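Local coordinates for inactive PncC family protein (Escherichia coli O157:H7, PDB 5KOL) that belongs to the CinA family but lacks nicotinamide-nucleotide amidohydrolase activity, leaving its own cellular role unknown, at residues Leu36-Ser41 / Val110-Thr115; Ser88-Lys93 / Thr115-Pro120; Val132-His137 / Arg162-Gln167. All blocks are in the same frame, centred on the assembly; numbering follows the deposited sequence.

Contact 1: Leu36-Ser41 / Val110-Thr115; sequences LTTAES and VSIAIT
Two donors from the neighbouring strand grip the carbonyl O of Val110: the amide N of Thr37, 2.9 Å away, and, more weakly, the CA-H of Leu36. This doubling of a conventional bond by a CA-H...O contact is repeated at every step of the pairing. Thr37 O accepts from Ile112 N at 3.2 Å, and Ser111 CA lies 3.0 Å from that same Thr37 O. Next, Ile112 O receives the amide N of Ala39 at 2.9 Å, with Thr38 CA beside it. Ala39 O takes Ile114 N and the CA-H of Ala113, and Ile114 O closes the series with Ser41 N and the CA of Glu40. Thr37 and Ala39 thus each bond through both N and O to two residues placed two apart, the signature of parallel strands, whose axes are inclined by 17° while their spacing stays even. They lie inside the mixed five-stranded sheet of the CinA fold, where 61-67 flanks strand 36-40 on its other side and the antiparallel 131-138 flanks 110-116. Helix 92-106 packs on the face bearing Thr37, Ser111 and Ala113; helix 46-52 packs on the face of Leu36, Thr38 and Ile112. On that second face Leu36 leans across to its partner strand. Its CG is anti to the backbone N (chi1 175°), and CD1 reaches 3.7 Å from Val110 CG1 and 4.0 Å from Ile112 CD1, touching both tips. On the first face the methyl CG2 of Thr37 rests 3.5 Å from Ser111 CB. The two hydroxyls there turn to other partners: Thr37 OG1 bonds to Ala63 O and Ser111 OG to Ala99 O. At the strand's end Glu40 directs its carboxylate to the start of helix 46-52, where OE1 meets Thr43 OG1 and Leu47 N, and OE2 meets Ala48 N.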
loop_
_atom_site.group_PDB
_atom_site.type_symbol
_atom_site.label_atom_id
_atom_site.label_comp_id
_atom_site.label_asym_id
_atom_site.label_seq_id
_atom_site.Cartn_x
_atom_site.Cartn_y
_atom_site.Cartn_z
ATOM N N LEU A 36 5.071 -11.242 -7.974
ATOM C CA LEU A 36 4.579 -9.930 -8.378
ATOM C C LEU A 36 4.859 -8.901 -7.290
ATOM O O LEU A 36 4.845 -9.216 -6.097
ATOM C CB LEU A 36 3.066 -9.993 -8.650
ATOM C CG LEU A 36 2.287 -8.714 -8.970
ATOM C CD1 LEU A 36 2.597 -8.262 -10.416
ATOM C CD2 LEU A 36 0.769 -8.969 -8.769
ATOM N N THR A 37 5.132 -7.667 -7.714
ATOM C CA THR A 37 5.209 -6.522 -6.822
ATOM C C THR A 37 4.500 -5.356 -7.503
ATOM O O THR A 37 4.312 -5.353 -8.721
ATOM C CB THR A 37 6.668 -6.162 -6.485
ATOM O OG1 THR A 37 6.704 -5.087 -5.523
ATOM C CG2 THR A 37 7.425 -5.763 -7.760
ATOM N N THR A 38 4.087 -4.374 -6.706
ATOM C CA THR A 38 3.291 -3.251 -7.201
ATOM C C THR A 38 3.816 -1.940 -6.637
ATOM O O THR A 38 4.380 -1.899 -5.540
ATOM C CB THR A 38 1.807 -3.387 -6.824
ATOM O OG1 THR A 38 1.680 -3.425 -5.390
ATOM C CG2 THR A 38 1.241 -4.672 -7.419
ATOM N N ALA A 39 3.612 -0.868 -7.402
ATOM C CA ALA A 39 3.972 0.486 -7.013
ATOM C C ALA A 39 2.825 1.390 -7.430
ATOM O O ALA A 39 2.409 1.353 -8.588
ATOM C CB ALA A 39 5.291 0.935 -7.685
ATOM N N GLU A 40 2.298 2.197 -6.512
ATOM C CA GLU A 40 1.173 3.034 -6.909
ATOM C C GLU A 40 1.252 4.388 -6.234
ATOM O O GLU A 40 1.885 4.552 -5.191
ATOM C CB GLU A 40 -0.180 2.364 -6.608
ATOM C CG GLU A 40 -0.282 1.817 -5.220
ATOM C CD GLU A 40 -1.496 0.926 -5.021
ATOM O OE1 GLU A 40 -2.611 1.326 -5.420
ATOM O OE2 GLU A 40 -1.327 -0.148 -4.411
ATOM N N SER A 41 0.617 5.365 -6.867
ATOM C CA SER A 41 0.528 6.696 -6.290
ATOM C C SER A 41 -0.927 7.106 -6.027
ATOM O O SER A 41 -1.419 7.009 -4.889
ATOM C CB SER A 41 1.218 7.685 -7.230
ATOM O OG SER A 41 1.449 8.918 -6.581
ATOM N N VAL A 110 7.737 -9.773 -11.657
ATOM C CA VAL A 110 6.738 -9.023 -12.410
ATOM C C VAL A 110 6.310 -7.822 -11.575
ATOM O O VAL A 110 6.221 -7.913 -10.347
ATOM C CB VAL A 110 5.518 -9.911 -12.749
ATOM C CG1 VAL A 110 4.450 -9.121 -13.518
ATOM C CG2 VAL A 110 5.964 -11.141 -13.518
ATOM N N SER A 111 6.041 -6.693 -12.222
ATOM C CA SER A 111 5.549 -5.549 -11.464
ATOM C C SER A 111 4.522 -4.748 -12.255
ATOM O O SER A 111 4.436 -4.829 -13.487
ATOM C CB SER A 111 6.693 -4.617 -11.009
ATOM O OG SER A 111 7.167 -3.806 -12.066
ATOM N N ILE A 112 3.737 -3.975 -11.503
ATOM C CA ILE A 112 2.719 -3.061 -12.020
ATOM C C ILE A 112 2.959 -1.701 -11.391
ATOM O O ILE A 112 3.111 -1.609 -10.169
ATOM C CB ILE A 112 1.291 -3.514 -11.654
ATOM C CG1 ILE A 112 1.009 -4.944 -12.101
ATOM C CG2 ILE A 112 0.256 -2.477 -12.148
ATOM C CD1 ILE A 112 -0.214 -5.550 -11.379
ATOM N N ALA A 113 2.933 -0.643 -12.198
ATOM C CA ALA A 113 3.039 0.718 -11.680
ATOM C C ALA A 113 1.846 1.565 -12.130
ATOM O O ALA A 113 1.368 1.431 -13.259
ATOM C CB ALA A 113 4.367 1.358 -12.122
ATOM N N ILE A 114 1.342 2.416 -11.235
ATOM C CA ILE A 114 0.213 3.303 -11.540
ATOM C C ILE A 114 0.538 4.700 -11.043
ATOM O O ILE A 114 0.824 4.889 -9.855
ATOM C CB ILE A 114 -1.116 2.848 -10.905
ATOM C CG1 ILE A 114 -1.462 1.407 -11.249
ATOM C CG2 ILE A 114 -2.269 3.780 -11.363
ATOM C CD1 ILE A 114 -2.811 0.930 -10.632
ATOM N N THR A 115 0.463 5.686 -11.933
ATOM C CA THR A 115 0.587 7.080 -11.517
ATOM C C THR A 115 -0.343 7.909 -12.392
ATOM O O THR A 115 -0.305 7.783 -13.619
ATOM C CB THR A 115 2.044 7.584 -11.618
ATOM O OG1 THR A 115 2.111 8.980 -11.265
ATOM C CG2 THR A 115 2.640 7.353 -13.028
#

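Contact 2: Ser88-Lys93 / Thr115-Pro120; sequences SAVSEK and TGYGGP
Val90 and Gly116 bring the two backbones nearest to each other, with their CA atoms 5.2 Å apart. Here the turn between helices 81-87 and 92-106 passes the end of strand 110-116. Ser88 leaves the first helix with a positive phi of 74°, and Ser91 occupies the N-cap of the next. Its OG donates to Ser88 O, tying the turn together, and also bonds to Val94 N in the first turn of the helix. Across the contact, Thr115 OG1 donates to Ala89 O at 2.7 Å. The hydroxyl approaches from above the carbonyl plane, 52° out of it, instead of along a lone pair. Beside this bond Val90 lies against the ring of Tyr117. The methyl CG2 sits over one face, 3.6 Å from the ring centroid of Tyr117, in a CH-pi contact displaced toward the rim. Val90 CB comes to 3.4 Å from Tyr117 CE2, and Val90 CG1 adds to the packing at the same side of the ring, so that the whole isopropyl group bears on the CE2 corner. At the far end of the tyrosine a water, its O 2.7 Å from Ser88 OG, donates to that hydroxyl and also meets Tyr117 OH in the plane of the ring. Trp133 of the neighbouring strand 131-138 touches both Val90 and Thr115. Such a meeting of a capped helix start with the C-terminal end of the strand that follows the helix is characteristic of the alpha-beta unit of layered alpha/beta folds, in which helix and strand run in opposite senses.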
loop_
_atom_site.group_PDB
_atom_site.type_symbol
_atom_site.label_atom_id
_atom_site.label_comp_id
_atom_site.label_asym_id
_atom_site.label_seq_id
_atom_site.Cartn_x
_atom_site.Cartn_y
_atom_site.Cartn_z
ATOM N N SER A 88 7.165 15.438 -15.057
ATOM C CA SER A 88 6.170 15.331 -13.985
ATOM C C SER A 88 6.030 13.890 -13.505
ATOM O O SER A 88 6.485 12.958 -14.180
ATOM C CB SER A 88 4.803 15.870 -14.417
ATOM O OG SER A 88 4.013 14.820 -14.974
ATOM N N ALA A 89 5.419 13.703 -12.325
ATOM C CA ALA A 89 5.205 12.366 -11.772
ATOM C C ALA A 89 4.178 11.559 -12.551
ATOM O O ALA A 89 4.184 10.324 -12.467
ATOM C CB ALA A 89 4.742 12.457 -10.307
ATOM N N VAL A 90 3.267 12.219 -13.257
ATOM C CA VAL A 90 2.280 11.535 -14.096
ATOM C C VAL A 90 2.878 11.545 -15.496
ATOM O O VAL A 90 2.679 12.481 -16.268
ATOM C CB VAL A 90 0.913 12.215 -14.042
ATOM C CG1 VAL A 90 -0.049 11.584 -15.060
ATOM C CG2 VAL A 90 0.333 12.153 -12.616
ATOM N N SER A 91 3.643 10.505 -15.825
ATOM C CA SER A 91 4.346 10.487 -17.104
ATOM C C SER A 91 4.736 9.060 -17.429
ATOM O O SER A 91 4.916 8.230 -16.534
ATOM C CB SER A 91 5.610 11.351 -17.074
ATOM O OG SER A 91 6.575 10.721 -16.245
ATOM N N GLU A 92 4.917 8.806 -18.726
ATOM C CA GLU A 92 5.375 7.497 -19.172
ATOM C C GLU A 92 6.709 7.123 -18.531
ATOM O O GLU A 92 6.906 5.981 -18.100
ATOM C CB GLU A 92 5.479 7.480 -20.700
ATOM C CG GLU A 92 6.070 6.208 -21.254
ATOM C CD GLU A 92 6.108 6.185 -22.771
ATOM O OE1 GLU A 92 6.477 5.130 -23.331
ATOM O OE2 GLU A 92 5.772 7.212 -23.393
ATOM N N LYS A 93 7.633 8.078 -18.443
ATOM C CA LYS A 93 8.955 7.771 -17.911
ATOM C C LYS A 93 8.892 7.406 -16.433
ATOM O O LYS A 93 9.503 6.420 -16.003
ATOM C CB LYS A 93 9.893 8.960 -18.151
ATOM C CG LYS A 93 11.283 8.818 -17.544
ATOM C CD LYS A 93 12.095 7.694 -18.161
ATOM C CE LYS A 93 13.571 7.808 -17.764
ATOM N NZ LYS A 93 14.422 6.684 -18.261
ATOM N N THR A 115 0.463 5.686 -11.933
ATOM C CA THR A 115 0.587 7.080 -11.517
ATOM C C THR A 115 -0.343 7.909 -12.392
ATOM O O THR A 115 -0.305 7.783 -13.619
ATOM C CB THR A 115 2.044 7.584 -11.618
ATOM O OG1 THR A 115 2.111 8.980 -11.265
ATOM C CG2 THR A 115 2.640 7.353 -13.028
ATOM N N GLY A 116 -1.195 8.729 -11.769
ATOM C CA GLY A 116 -2.182 9.479 -12.531
ATOM C C GLY A 116 -2.818 10.613 -11.750
ATOM O O GLY A 116 -2.451 10.901 -10.607
ATOM N N TYR A 117 -3.793 11.267 -12.409
ATOM C CA TYR A 117 -4.636 12.309 -11.824
ATOM C C TYR A 117 -6.052 11.759 -11.641
ATOM O O TYR A 117 -6.829 11.685 -12.594
ATOM C CB TYR A 117 -4.657 13.548 -12.706
ATOM C CG TYR A 117 -3.311 14.226 -12.837
ATOM C CD1 TYR A 117 -2.761 14.944 -11.776
ATOM C CD2 TYR A 117 -2.596 14.166 -14.030
ATOM C CE1 TYR A 117 -1.530 15.576 -11.901
ATOM C CE2 TYR A 117 -1.363 14.796 -14.161
ATOM C CZ TYR A 117 -0.835 15.489 -13.095
ATOM O OH TYR A 117 0.389 16.108 -13.237
ATOM N N GLY A 118 -6.390 11.391 -10.406
ATOM C CA GLY A 118 -7.743 10.929 -10.128
ATOM C C GLY A 118 -8.791 11.986 -10.405
ATOM O O GLY A 118 -9.909 11.668 -10.821
ATOM N N GLY A 119 -8.444 13.257 -10.193
ATOM C CA GLY A 119 -9.368 14.366 -10.385
ATOM C C GLY A 119 -9.880 14.919 -9.049
ATOM O O GLY A 119 -9.702 14.265 -8.019
ATOM N N PRO A 120 -10.546 16.085 -9.053
ATOM C CA PRO A 120 -11.014 16.930 -10.156
ATOM C C PRO A 120 -9.940 17.735 -10.874
ATOM O O PRO A 120 -10.190 18.215 -11.988
ATOM C CB PRO A 120 -11.986 17.905 -9.487
ATOM C CG PRO A 120 -11.681 17.846 -8.045
ATOM C CD PRO A 120 -11.068 16.525 -7.757
HETATM O O HOH W 1 1.624 16.072 -15.387
#

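Contact 3: Val132-His137 / Arg162-Gln167; sequences VWFAWH and RFALAQ
Phe163 presents the CD2-CE2 edge of its ring to the face of Phe134, an edge-to-face pair with centroids 4.7 Å apart and planes at 58°. Its CD2 stands over the centre of the Phe134 ring, 3.5 Å from Phe134 CZ, while Phe163 CE2 turns at the same time to Trp136 CH2, 4.0 Å away at the edge of the indole. One phenylalanine of helix 153-171 therefore touches two aromatic residues on alternate positions of strand 131-138. Next along the helix, Ala164 contributes at both ends. Its CB packs 4.0 Å from Phe134 CD2 and also reaches Ile112 and Ile114 of strand 110-116, whereas its carbonyl O accepts the indole N-H of Trp136. That bond, Trp136 NE1 to Ala164 O, measures 3.0 Å, is fairly straight (160° at the hydrogen), and uses a lone pair in the carbonyl plane. The oxygen lies close to the plane of the indole as well, so both partners are well aligned. One turn on from Phe163, Gln167 sends its CB and CG over the six-membered part of the indole. CG is 3.9 Å from the centroid of that Trp136 ring, making a CH-pi contact, and Gln167 CB lies 3.5 Å from Trp136 CZ2. A bend at chi2 (73°) then carries the amide away from the strand, where NE2 bonds to Lys8 O and OE1 to Val10 N of the N-terminal part of the chain. The helix thus covers the sheet face carrying Phe134 and Trp136; helix 92-106 touches Ala135 on the other face. Chemically, an aromatic and aliphatic interface contains one directional bond, which satisfies the buried indole N-H and fixes how the tryptophan is turned, while the aliphatic part of the glutamine covers its face.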
loop_
_atom_site.group_PDB
_atom_site.type_symbol
_atom_site.label_atom_id
_atom_site.label_comp_id
_atom_site.label_asym_id
_atom_site.label_seq_id
_atom_site.Cartn_x
_atom_site.Cartn_y
_atom_site.Cartn_z
ATOM N N VAL A 132 -4.146 8.604 -16.589
ATOM C CA VAL A 132 -3.363 7.702 -15.750
ATOM C C VAL A 132 -2.344 6.968 -16.620
ATOM O O VAL A 132 -2.706 6.348 -17.629
ATOM C CB VAL A 132 -4.250 6.693 -14.991
ATOM C CG1 VAL A 132 -3.386 5.860 -14.041
ATOM C CG2 VAL A 132 -5.336 7.414 -14.213
ATOM N N TRP A 133 -1.074 7.039 -16.224
ATOM C CA TRP A 133 -0.015 6.274 -16.873
ATOM C C TRP A 133 0.238 4.965 -16.138
ATOM O O TRP A 133 0.231 4.920 -14.911
ATOM C CB TRP A 133 1.269 7.085 -16.918
ATOM C CG TRP A 133 1.360 7.958 -18.122
ATOM C CD1 TRP A 133 1.096 9.292 -18.188
ATOM C CD2 TRP A 133 1.726 7.550 -19.450
ATOM N NE1 TRP A 133 1.291 9.750 -19.473
ATOM C CE2 TRP A 133 1.675 8.698 -20.267
ATOM C CE3 TRP A 133 2.092 6.323 -20.025
ATOM C CZ2 TRP A 133 1.979 8.662 -21.643
ATOM C CZ3 TRP A 133 2.401 6.288 -21.395
ATOM C CH2 TRP A 133 2.338 7.451 -22.184
ATOM N N PHE A 134 0.488 3.903 -16.894
ATOM C CA PHE A 134 0.712 2.587 -16.320
ATOM C C PHE A 134 2.022 2.030 -16.842
ATOM O O PHE A 134 2.421 2.333 -17.964
ATOM C CB PHE A 134 -0.414 1.617 -16.692
ATOM C CG PHE A 134 -1.788 2.054 -16.250
ATOM C CD1 PHE A 134 -2.526 2.943 -17.011
ATOM C CD2 PHE A 134 -2.359 1.518 -15.111
ATOM C CE1 PHE A 134 -3.809 3.337 -16.615
ATOM C CE2 PHE A 134 -3.646 1.891 -14.701
ATOM C CZ PHE A 134 -4.370 2.802 -15.457
ATOM N N ALA A 135 2.671 1.177 -16.053
ATOM C CA ALA A 135 3.821 0.434 -16.562
ATOM C C ALA A 135 3.813 -0.976 -15.987
ATOM O O ALA A 135 3.356 -1.202 -14.858
ATOM C CB ALA A 135 5.161 1.152 -16.238
ATOM N N TRP A 136 4.312 -1.930 -16.782
ATOM C CA TRP A 136 4.465 -3.318 -16.359
ATOM C C TRP A 136 5.847 -3.830 -16.737
ATOM O O TRP A 136 6.306 -3.604 -17.857
ATOM C CB TRP A 136 3.424 -4.239 -17.014
ATOM C CG TRP A 136 1.993 -3.783 -16.826
ATOM C CD1 TRP A 136 1.108 -4.228 -15.896
ATOM C CD2 TRP A 136 1.303 -2.792 -17.601
ATOM N NE1 TRP A 136 -0.103 -3.572 -16.034
ATOM C CE2 TRP A 136 -0.006 -2.690 -17.081
ATOM C CE3 TRP A 136 1.658 -2.003 -18.706
ATOM C CZ2 TRP A 136 -0.949 -1.814 -17.607
ATOM C CZ3 TRP A 136 0.721 -1.130 -19.227
ATOM C CH2 TRP A 136 -0.567 -1.041 -18.679
ATOM N N HIS A 137 6.480 -4.553 -15.817
ATOM C CA HIS A 137 7.739 -5.242 -16.066
ATOM C C HIS A 137 7.449 -6.734 -16.126
ATOM O O HIS A 137 6.900 -7.300 -15.175
ATOM C CB HIS A 137 8.763 -4.948 -14.971
ATOM C CG HIS A 137 10.070 -5.663 -15.155
ATOM N ND1 HIS A 137 11.197 -5.039 -15.650
ATOM C CD2 HIS A 137 10.433 -6.945 -14.906
ATOM C CE1 HIS A 137 12.193 -5.906 -15.702
ATOM N NE2 HIS A 137 11.757 -7.070 -15.254
ATOM N N ARG A 162 -8.624 -1.816 -11.896
ATOM C CA ARG A 162 -9.068 -2.910 -12.770
ATOM C C ARG A 162 -8.258 -2.962 -14.060
ATOM O O ARG A 162 -7.902 -4.047 -14.537
ATOM C CB ARG A 162 -10.560 -2.770 -13.110
ATOM C CG ARG A 162 -11.491 -3.144 -11.962
ATOM C CD ARG A 162 -12.953 -2.729 -12.252
ATOM N NE ARG A 162 -13.558 -3.437 -13.371
ATOM C CZ ARG A 162 -14.484 -2.904 -14.165
ATOM N NH1 ARG A 162 -14.876 -1.641 -13.977
ATOM N NH2 ARG A 162 -14.993 -3.616 -15.165
ATOM N N PHE A 163 -7.978 -1.803 -14.654
ATOM C CA PHE A 163 -7.219 -1.777 -15.904
ATOM C C PHE A 163 -5.796 -2.302 -15.705
ATOM O O PHE A 163 -5.278 -3.058 -16.533
ATOM C CB PHE A 163 -7.178 -0.352 -16.461
ATOM C CG PHE A 163 -6.363 -0.230 -17.705
ATOM C CD1 PHE A 163 -6.909 -0.558 -18.931
ATOM C CD2 PHE A 163 -5.039 0.206 -17.653
ATOM C CE1 PHE A 163 -6.177 -0.471 -20.088
ATOM C CE2 PHE A 163 -4.291 0.300 -18.815
ATOM C CZ PHE A 163 -4.852 -0.044 -20.032
ATOM N N ALA A 164 -5.136 -1.873 -14.624
ATOM C CA ALA A 164 -3.772 -2.323 -14.339
ATOM C C ALA A 164 -3.677 -3.847 -14.305
ATOM O O ALA A 164 -2.724 -4.443 -14.836
ATOM C CB ALA A 164 -3.309 -1.730 -13.002
ATOM N N LEU A 165 -4.672 -4.489 -13.693
ATOM C CA LEU A 165 -4.735 -5.945 -13.597
ATOM C C LEU A 165 -5.070 -6.577 -14.945
ATOM O O LEU A 165 -4.405 -7.526 -15.385
ATOM C CB LEU A 165 -5.795 -6.327 -12.551
ATOM C CG LEU A 165 -5.505 -5.870 -11.103
ATOM C CD1 LEU A 165 -6.675 -6.200 -10.205
ATOM C CD2 LEU A 165 -4.254 -6.540 -10.556
ATOM N N ALA A 166 -6.128 -6.087 -15.601
ATOM C CA ALA A 166 -6.570 -6.681 -16.860
ATOM C C ALA A 166 -5.497 -6.576 -17.937
ATOM O O ALA A 166 -5.329 -7.495 -18.757
ATOM C CB ALA A 166 -7.869 -6.014 -17.322
ATOM N N GLN A 167 -4.773 -5.452 -17.975
ATOM C CA GLN A 167 -3.739 -5.322 -18.997
ATOM C C GLN A 167 -2.545 -6.223 -18.703
ATOM O O GLN A 167 -1.865 -6.656 -19.634
ATOM C CB GLN A 167 -3.282 -3.861 -19.143
ATOM C CG GLN A 167 -2.303 -3.647 -20.329
ATOM C CD GLN A 167 -2.987 -3.709 -21.693
ATOM O OE1 GLN A 167 -4.102 -3.187 -21.881
ATOM N NE2 GLN A 167 -2.331 -4.351 -22.652
#

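The three contacts show how one sheet organises a small alpha/beta protein. Strand 110-116 serves contacts 1 and 2, which share Thr115, and its antiparallel neighbour 131-138 serves contact 3. The centres of contacts 1 and 3 are about 8 Å apart, both close to the centre of the folded chain; the centre of contact 2 lies about 14 Å from that of contact 1 and about 13 Å from that of contact 3. Along the sequence the segments of contacts 1 and 2 alternate, and contact 3 opens after both have closed. Strand pairing, a helix turn at a strand end and a covering helix thereby join the early, middle and late parts of the chain into one CinA-family domain.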